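Side-chain contacts in chitooligosaccharide oxidase (PDB 6Y0R), which oxidises the C1 hydroxyl of chitooligosaccharides to lactones with a covalently bound FAD, passing the electrons to oxygen to give hydrogen peroxide: residues 394-399 with 442-447; 157-162 with 176-181. All blocks are in the same frame, centred on the assembly; numbering follows the deposited sequence.

Contact 1: 394-399 with 442-447; sequences TAYVHR and GMYANY. With FAD (flavin-adenine dinucleotide), chain B.
Tyr396 brings one edge of its ring up to Tyr444, with CE2 lying 4.0 Å from Tyr444 CE1. The two side chains cross obliquely and the contact is apolar. Tyr396 CG is anti to the backbone N (chi1 -175°), which carries the ring from the loop of residues 394-399 toward residues 442-447. Its CD1 lies 3.7 Å above the guanidinium plane of Arg399, offset toward the rim. Arg399 NH1 gives a nearly in-plane hydrogen bond to Thr394 OG1 (3.1 Å) and so ties the two ends of residues 394-399 together.

The second point of contact is polar. His398 NE2 reaches Met443 O at 2.9 Å, but the bond is weak, bent to 123° at the hydrogen. The stronger partner of NE2 is Met460 O, on helix 454-462. Val397 CG1 lies over one face of the same imidazole.

Tyr444 passes the contact on to the flavin. Its OH donates to FAD O2 over 2.5 Å, with O2 in the plane of the ring, at its edge. Asn446 ND2 donates to the same OH in a nearly straight bond of 2.8 Å (167°), and Gly167 N is a third partner. Three bonds thus fix the hydroxyl. Asn446 CB also lies over one face of the Tyr444 ring, and Asn446 OD1 accepts from FAD O4' on the ribityl chain at 2.8 Å. A type I beta turn from Tyr444 to Tyr447 sets these groups side by side. Tyr447 carries its ring close to the pyrimidine end of the flavin and meets Tyr96 with nearly parallel ring planes. The arrangement belongs to the flavin site of a berberine bridge enzyme-like oxidase, where the loop before helix 454-462 lines the pyrimidine end of the flavin and the ribityl chain.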
loop_
_atom_site.group_PDB
_atom_site.type_symbol
_atom_site.label_atom_id
_atom_site.label_comp_id
_atom_site.label_asym_id
_atom_site.label_seq_id
_atom_site.Cartn_x
_atom_site.Cartn_y
_atom_site.Cartn_z
ATOM N N THR A 394 -7.728 12.850 -7.215
ATOM C CA THR A 394 -6.453 12.723 -6.485
ATOM C C THR A 394 -5.460 12.106 -7.479
ATOM O O THR A 394 -5.911 11.657 -8.531
ATOM C CB THR A 394 -6.573 11.815 -5.255
ATOM O OG1 THR A 394 -6.938 10.494 -5.658
ATOM C CG2 THR A 394 -7.579 12.329 -4.236
ATOM N N ALA A 395 -4.186 12.056 -7.129
ATOM C CA ALA A 395 -3.188 11.355 -7.978
ATOM C C ALA A 395 -3.537 9.866 -8.082
ATOM O O ALA A 395 -3.164 9.233 -9.081
ATOM C CB ALA A 395 -1.817 11.571 -7.407
ATOM N N TYR A 396 -4.275 9.284 -7.128
ATOM C CA TYR A 396 -4.693 7.860 -7.168
ATOM C C TYR A 396 -5.733 7.688 -8.286
ATOM O O TYR A 396 -6.893 8.203 -8.204
ATOM C CB TYR A 396 -5.253 7.410 -5.817
ATOM C CG TYR A 396 -5.577 5.948 -5.780
ATOM C CD1 TYR A 396 -6.793 5.461 -6.223
ATOM C CD2 TYR A 396 -4.629 5.051 -5.330
ATOM C CE1 TYR A 396 -7.074 4.108 -6.209
ATOM C CE2 TYR A 396 -4.890 3.694 -5.319
ATOM C CZ TYR A 396 -6.114 3.223 -5.757
ATOM O OH TYR A 396 -6.383 1.883 -5.723
ATOM N N VAL A 397 -5.359 7.001 -9.349
ATOM C CA VAL A 397 -6.167 7.015 -10.586
ATOM C C VAL A 397 -7.219 5.903 -10.611
ATOM O O VAL A 397 -8.198 6.055 -11.353
ATOM C CB VAL A 397 -5.249 6.978 -11.810
ATOM C CG1 VAL A 397 -4.737 5.580 -12.097
ATOM C CG2 VAL A 397 -5.951 7.553 -13.041
ATOM N N HIS A 398 -7.033 4.785 -9.911
ATOM C CA HIS A 398 -7.800 3.537 -10.146
ATOM C C HIS A 398 -9.144 3.600 -9.404
ATOM O O HIS A 398 -9.421 2.750 -8.528
ATOM C CB HIS A 398 -6.938 2.316 -9.797
ATOM C CG HIS A 398 -5.710 2.207 -10.632
ATOM N ND1 HIS A 398 -5.747 2.252 -12.024
ATOM C CD2 HIS A 398 -4.414 1.980 -10.286
ATOM C CE1 HIS A 398 -4.493 2.142 -12.461
ATOM N NE2 HIS A 398 -3.680 1.977 -11.440
ATOM N N ARG A 399 -9.937 4.608 -9.734
ATOM C CA ARG A 399 -11.271 4.834 -9.109
ATOM C C ARG A 399 -12.380 4.180 -9.938
ATOM O O ARG A 399 -13.547 4.089 -9.441
ATOM C CB ARG A 399 -11.509 6.340 -9.064
ATOM C CG ARG A 399 -10.472 7.126 -8.284
ATOM C CD ARG A 399 -10.467 6.814 -6.795
ATOM N NE ARG A 399 -9.669 7.731 -6.003
ATOM C CZ ARG A 399 -9.568 7.714 -4.702
ATOM N NH1 ARG A 399 -8.840 8.631 -4.099
ATOM N NH2 ARG A 399 -10.273 6.823 -4.017
ATOM N N GLY A 442 -4.570 -1.215 -14.745
ATOM C CA GLY A 442 -3.208 -0.862 -14.327
ATOM C C GLY A 442 -2.743 -1.711 -13.168
ATOM O O GLY A 442 -3.187 -2.858 -13.018
ATOM N N MET A 443 -1.867 -1.126 -12.373
ATOM C CA MET A 443 -1.249 -1.746 -11.194
ATOM C C MET A 443 -1.290 -0.741 -10.044
ATOM O O MET A 443 -1.548 0.455 -10.252
ATOM C CB MET A 443 0.182 -2.155 -11.511
ATOM C CG MET A 443 0.251 -3.217 -12.506
ATOM S SD MET A 443 2.051 -3.616 -12.712
ATOM C CE MET A 443 1.870 -5.192 -13.556
ATOM N N TYR A 444 -1.150 -1.258 -8.819
ATOM C CA TYR A 444 -1.222 -0.509 -7.525
ATOM C C TYR A 444 0.219 -0.210 -7.044
ATOM O O TYR A 444 0.932 -1.188 -6.703
ATOM C CB TYR A 444 -2.070 -1.333 -6.540
ATOM C CG TYR A 444 -2.228 -0.838 -5.108
ATOM C CD1 TYR A 444 -2.424 0.499 -4.818
ATOM C CD2 TYR A 444 -2.244 -1.714 -4.032
ATOM C CE1 TYR A 444 -2.581 0.954 -3.515
ATOM C CE2 TYR A 444 -2.405 -1.281 -2.722
ATOM C CZ TYR A 444 -2.573 0.067 -2.456
ATOM O OH TYR A 444 -2.713 0.549 -1.177
ATOM N N ALA A 445 0.638 1.071 -6.951
ATOM C CA ALA A 445 1.985 1.495 -6.522
ATOM C C ALA A 445 2.311 0.935 -5.140
ATOM O O ALA A 445 3.512 0.801 -4.846
ATOM C CB ALA A 445 2.091 2.998 -6.534
ATOM N N ASN A 446 1.324 0.562 -4.310
ATOM C CA ASN A 446 1.633 -0.072 -2.994
ATOM C C ASN A 446 2.003 -1.549 -3.169
ATOM O O ASN A 446 2.520 -2.129 -2.217
ATOM C CB ASN A 446 0.570 0.106 -1.900
ATOM C CG ASN A 446 0.785 1.353 -1.064
ATOM O OD1 ASN A 446 1.896 1.895 -1.012
ATOM N ND2 ASN A 446 -0.325 1.894 -0.578
ATOM N N TYR A 447 1.753 -2.131 -4.345
ATOM C CA TYR A 447 2.148 -3.522 -4.671
ATOM C C TYR A 447 2.985 -3.475 -5.935
ATOM O O TYR A 447 2.606 -4.032 -6.967
ATOM C CB TYR A 447 0.940 -4.427 -4.910
ATOM C CG TYR A 447 -0.003 -4.609 -3.749
ATOM C CD1 TYR A 447 0.425 -4.512 -2.440
ATOM C CD2 TYR A 447 -1.317 -4.964 -3.977
ATOM C CE1 TYR A 447 -0.451 -4.705 -1.383
ATOM C CE2 TYR A 447 -2.204 -5.152 -2.926
ATOM C CZ TYR A 447 -1.768 -5.014 -1.626
ATOM O OH TYR A 447 -2.577 -5.192 -0.520
HETATM P PA FAD B . 8.693 2.492 2.565
HETATM O O1A FAD B . 9.482 1.440 1.898
HETATM O O2A FAD B . 9.260 3.230 3.711
HETATM O O5B FAD B . 8.201 3.574 1.506
HETATM C C5B FAD B . 7.365 3.231 0.400
HETATM C C4B FAD B . 7.466 4.312 -0.661
HETATM O O4B FAD B . 6.955 5.561 -0.128
HETATM C C3B FAD B . 8.875 4.672 -1.173
HETATM O O3B FAD B . 8.815 5.199 -2.505
HETATM C C2B FAD B . 9.297 5.774 -0.211
HETATM O O2B FAD B . 10.366 6.599 -0.682
HETATM C C1B FAD B . 8.001 6.523 -0.055
HETATM N N9A FAD B . 7.867 7.252 1.197
HETATM C C8A FAD B . 7.750 6.698 2.445
HETATM N N7A FAD B . 7.646 7.615 3.398
HETATM C C5A FAD B . 7.709 8.829 2.723
HETATM C C6A FAD B . 7.664 10.164 3.167
HETATM N N6A FAD B . 7.496 10.469 4.457
HETATM N N1A FAD B . 7.786 11.160 2.246
HETATM C C2A FAD B . 7.972 10.793 0.962
HETATM N N3A FAD B . 8.006 9.570 0.425
HETATM C C4A FAD B . 7.872 8.615 1.365
HETATM N N1 FAD B . -0.895 -2.272 1.375
HETATM C C2 FAD B . -2.217 -2.055 1.426
HETATM O O2 FAD B . -2.756 -1.128 0.718
HETATM N N3 FAD B . -2.991 -2.803 2.267
HETATM C C4 FAD B . -2.489 -3.804 3.083
HETATM O O4 FAD B . -3.244 -4.440 3.838
HETATM C C4X FAD B . -1.094 -4.045 3.057
HETATM N N5 FAD B . -0.569 -4.962 3.874
HETATM C C5X FAD B . 0.803 -5.072 3.917
HETATM C C6 FAD B . 1.396 -5.985 4.830
HETATM C C7 FAD B . 2.770 -6.141 4.888
HETATM C C7M FAD B . 3.395 -7.137 5.845
HETATM C C8 FAD B . 3.624 -5.314 4.047
HETATM C C8M FAD B . 5.137 -5.334 4.134
HETATM C C9 FAD B . 3.014 -4.446 3.117
HETATM C C9A FAD B . 1.620 -4.319 3.037
HETATM N N10 FAD B . 1.032 -3.415 2.135
HETATM C C10 FAD B . -0.354 -3.218 2.137
HETATM C "C1'" FAD B . 1.833 -2.635 1.187
HETATM C "C2'" FAD B . 2.191 -1.262 1.759
HETATM O "O2'" FAD B . 1.067 -0.382 1.701
HETATM C "C3'" FAD B . 3.332 -0.706 0.947
HETATM O "O3'" FAD B . 4.423 -1.644 1.098
HETATM C "C4'" FAD B . 3.704 0.692 1.444
HETATM O "O4'" FAD B . 4.290 1.486 0.397
HETATM C "C5'" FAD B . 4.657 0.569 2.599
HETATM O "O5'" FAD B . 4.878 1.848 3.223
HETATM P P FAD B . 6.174 2.002 4.124
HETATM O O1P FAD B . 6.197 3.378 4.676
HETATM O O2P FAD B . 6.323 0.875 5.078
HETATM O O3P FAD B . 7.334 1.754 3.020
#

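Contact 2: 157-162 with 176-181; sequences VGLGGH and GLTLDL. With FAD (flavin-adenine dinucleotide), chain B.
Leu159 and His162 both hold CG anti to the backbone N (chi1 177° and -164°), and this turns both side chains from the start of helix 159-165 toward Thr178. Thr178 points its beta carbon at the helix and splits its two branches between them. Its methyl CG2 meets Leu159 CD1 at 4.0 Å in an apolar contact. Its hydroxyl lies by the His162 imidazole, and these side chains cross at about a right angle. OG1 is hydrogen-bonded to Ala150 O, and more weakly to Gly167 O.

Residues 157-162 also serve the cofactor. Gly158, at the N-cap, donates its N-H to FAD O2P (2.9 Å). Gly161 N binds FAD O1P at the same distance. Val157 CG2 packs on the flavin, 3.5 Å from C9. In residues 176-181, Leu177 N donates to Asp180 OD2 at 2.9 Å, on the anti side of the carboxylate and tilted 23° from its plane.

The chemistry is therefore divided. Apolar carbons and a buried hydroxyl fit the helix against residues 176-181, while backbone N-H groups hold the ribityl-side phosphate, whose negative charge the helix start probably helps to offset.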
loop_
_atom_site.group_PDB
_atom_site.type_symbol
_atom_site.label_atom_id
_atom_site.label_comp_id
_atom_site.label_asym_id
_atom_site.label_seq_id
_atom_site.Cartn_x
_atom_site.Cartn_y
_atom_site.Cartn_z
ATOM N N VAL A 157 3.580 -1.864 8.752
ATOM C CA VAL A 157 3.648 -0.983 7.563
ATOM C C VAL A 157 3.759 0.463 8.027
ATOM O O VAL A 157 3.098 0.877 8.971
ATOM C CB VAL A 157 2.426 -1.200 6.659
ATOM C CG1 VAL A 157 2.214 -0.059 5.681
ATOM C CG2 VAL A 157 2.533 -2.527 5.970
ATOM N N GLY A 158 4.590 1.248 7.347
ATOM C CA GLY A 158 4.658 2.670 7.679
ATOM C C GLY A 158 3.455 3.418 7.157
ATOM O O GLY A 158 3.061 3.184 6.015
ATOM N N LEU A 159 3.001 4.371 7.867
ATOM C CA LEU A 159 1.867 5.150 7.342
ATOM C C LEU A 159 2.388 6.040 6.210
ATOM O O LEU A 159 1.652 6.234 5.219
ATOM C CB LEU A 159 1.350 6.025 8.481
ATOM C CG LEU A 159 0.217 7.000 8.233
ATOM C CD1 LEU A 159 -1.084 6.330 7.832
ATOM C CD2 LEU A 159 0.133 8.230 9.067
ATOM N N GLY A 160 3.535 6.480 6.163
ATOM C CA GLY A 160 4.081 7.271 5.043
ATOM C C GLY A 160 3.902 6.586 3.705
ATOM O O GLY A 160 3.139 7.117 2.855
ATOM N N GLY A 161 4.546 5.452 3.480
ATOM C CA GLY A 161 4.446 4.837 2.162
ATOM C C GLY A 161 3.009 4.458 1.870
ATOM O O GLY A 161 2.553 4.575 0.738
ATOM N N HIS A 162 2.292 3.975 2.880
ATOM C CA HIS A 162 0.933 3.427 2.703
ATOM C C HIS A 162 -0.006 4.509 2.203
ATOM O O HIS A 162 -0.661 4.329 1.185
ATOM C CB HIS A 162 0.465 2.911 4.084
ATOM C CG HIS A 162 -0.702 1.993 4.038
ATOM N ND1 HIS A 162 -1.917 2.268 4.653
ATOM C CD2 HIS A 162 -0.793 0.760 3.515
ATOM C CE1 HIS A 162 -2.692 1.191 4.488
ATOM N NE2 HIS A 162 -2.033 0.266 3.809
ATOM N N GLY A 176 -13.007 4.559 2.466
ATOM C CA GLY A 176 -12.076 4.892 1.383
ATOM C C GLY A 176 -10.692 4.346 1.612
ATOM O O GLY A 176 -10.459 3.633 2.613
ATOM N N LEU A 177 -9.769 4.792 0.771
ATOM C CA LEU A 177 -8.338 4.546 0.974
ATOM C C LEU A 177 -7.858 5.436 2.097
ATOM O O LEU A 177 -8.542 6.421 2.460
ATOM C CB LEU A 177 -7.550 4.866 -0.303
ATOM C CG LEU A 177 -7.998 4.123 -1.552
ATOM C CD1 LEU A 177 -7.399 4.754 -2.815
ATOM C CD2 LEU A 177 -7.668 2.655 -1.444
ATOM N N THR A 178 -6.707 5.134 2.657
ATOM C CA THR A 178 -6.165 5.959 3.747
ATOM C C THR A 178 -6.147 7.412 3.263
ATOM O O THR A 178 -6.500 8.342 4.016
ATOM C CB THR A 178 -4.793 5.491 4.231
ATOM O OG1 THR A 178 -4.786 4.098 4.388
ATOM C CG2 THR A 178 -4.407 6.103 5.552
ATOM N N LEU A 179 -5.727 7.641 2.027
ATOM C CA LEU A 179 -5.556 9.037 1.555
ATOM C C LEU A 179 -6.889 9.757 1.354
ATOM O O LEU A 179 -6.864 11.001 1.255
ATOM C CB LEU A 179 -4.700 9.074 0.288
ATOM C CG LEU A 179 -5.163 8.247 -0.903
ATOM C CD1 LEU A 179 -6.370 8.873 -1.586
ATOM C CD2 LEU A 179 -4.012 8.116 -1.895
ATOM N N ASP A 180 -8.016 9.045 1.357
ATOM C CA ASP A 180 -9.362 9.669 1.190
ATOM C C ASP A 180 -9.719 10.445 2.452
ATOM O O ASP A 180 -10.622 11.312 2.342
ATOM C CB ASP A 180 -10.409 8.675 0.715
ATOM C CG ASP A 180 -10.169 8.229 -0.740
ATOM O OD1 ASP A 180 -9.893 9.126 -1.587
ATOM O OD2 ASP A 180 -10.302 7.007 -1.037
ATOM N N LEU A 181 -9.061 10.218 3.583
ATOM C CA LEU A 181 -9.417 11.011 4.794
ATOM C C LEU A 181 -8.319 12.010 5.113
ATOM O O LEU A 181 -8.374 12.670 6.154
ATOM C CB LEU A 181 -9.670 10.048 5.954
ATOM C CG LEU A 181 -10.996 9.275 5.851
ATOM C CD1 LEU A 181 -11.191 8.368 7.050
ATOM C CD2 LEU A 181 -12.172 10.213 5.693
HETATM P PA FAD B . 8.693 2.492 2.565
HETATM O O1A FAD B . 9.482 1.440 1.898
HETATM O O2A FAD B . 9.260 3.230 3.711
HETATM O O5B FAD B . 8.201 3.574 1.506
HETATM C C5B FAD B . 7.365 3.231 0.400
HETATM C C4B FAD B . 7.466 4.312 -0.661
HETATM O O4B FAD B . 6.955 5.561 -0.128
HETATM C C3B FAD B . 8.875 4.672 -1.173
HETATM O O3B FAD B . 8.815 5.199 -2.505
HETATM C C2B FAD B . 9.297 5.774 -0.211
HETATM O O2B FAD B . 10.366 6.599 -0.682
HETATM C C1B FAD B . 8.001 6.523 -0.055
HETATM N N9A FAD B . 7.867 7.252 1.197
HETATM C C8A FAD B . 7.750 6.698 2.445
HETATM N N7A FAD B . 7.646 7.615 3.398
HETATM C C5A FAD B . 7.709 8.829 2.723
HETATM C C6A FAD B . 7.664 10.164 3.167
HETATM N N6A FAD B . 7.496 10.469 4.457
HETATM N N1A FAD B . 7.786 11.160 2.246
HETATM C C2A FAD B . 7.972 10.793 0.962
HETATM N N3A FAD B . 8.006 9.570 0.425
HETATM C C4A FAD B . 7.872 8.615 1.365
HETATM N N1 FAD B . -0.895 -2.272 1.375
HETATM C C2 FAD B . -2.217 -2.055 1.426
HETATM O O2 FAD B . -2.756 -1.128 0.718
HETATM N N3 FAD B . -2.991 -2.803 2.267
HETATM C C4 FAD B . -2.489 -3.804 3.083
HETATM O O4 FAD B . -3.244 -4.440 3.838
HETATM C C4X FAD B . -1.094 -4.045 3.057
HETATM N N5 FAD B . -0.569 -4.962 3.874
HETATM C C5X FAD B . 0.803 -5.072 3.917
HETATM C C6 FAD B . 1.396 -5.985 4.830
HETATM C C7 FAD B . 2.770 -6.141 4.888
HETATM C C7M FAD B . 3.395 -7.137 5.845
HETATM C C8 FAD B . 3.624 -5.314 4.047
HETATM C C8M FAD B . 5.137 -5.334 4.134
HETATM C C9 FAD B . 3.014 -4.446 3.117
HETATM C C9A FAD B . 1.620 -4.319 3.037
HETATM N N10 FAD B . 1.032 -3.415 2.135
HETATM C C10 FAD B . -0.354 -3.218 2.137
HETATM C "C1'" FAD B . 1.833 -2.635 1.187
HETATM C "C2'" FAD B . 2.191 -1.262 1.759
HETATM O "O2'" FAD B . 1.067 -0.382 1.701
HETATM C "C3'" FAD B . 3.332 -0.706 0.947
HETATM O "O3'" FAD B . 4.423 -1.644 1.098
HETATM C "C4'" FAD B . 3.704 0.692 1.444
HETATM O "O4'" FAD B . 4.290 1.486 0.397
HETATM C "C5'" FAD B . 4.657 0.569 2.599
HETATM O "O5'" FAD B . 4.878 1.848 3.223
HETATM P P FAD B . 6.174 2.002 4.124
HETATM O O1P FAD B . 6.197 3.378 4.676
HETATM O O2P FAD B . 6.323 0.875 5.078
HETATM O O3P FAD B . 7.334 1.754 3.020
#

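Overall arrangement
Both contacts are buried and both reach FAD, with centres 12 Å apart. Contact 2 lies within the FAD-binding domain and grips the cofactor mainly through backbone N-H groups at a helix start. Contact 1 joins two loops, one following strand 371-378 of the seven-stranded sheet and one between helices 420-433 and 454-462, and works through tyrosine and asparagine side chains. The contacts also touch directly. Arg399 NH1 forms a salt bridge with Asp180 OD1 (2.8 Å), Asn446 ND2 probably bonds to His162 O, and Tyr396 CE1 packs on Leu177 CD1 at 3.5 Å. The FAD-binding part and the later loops are thus joined around one cofactor.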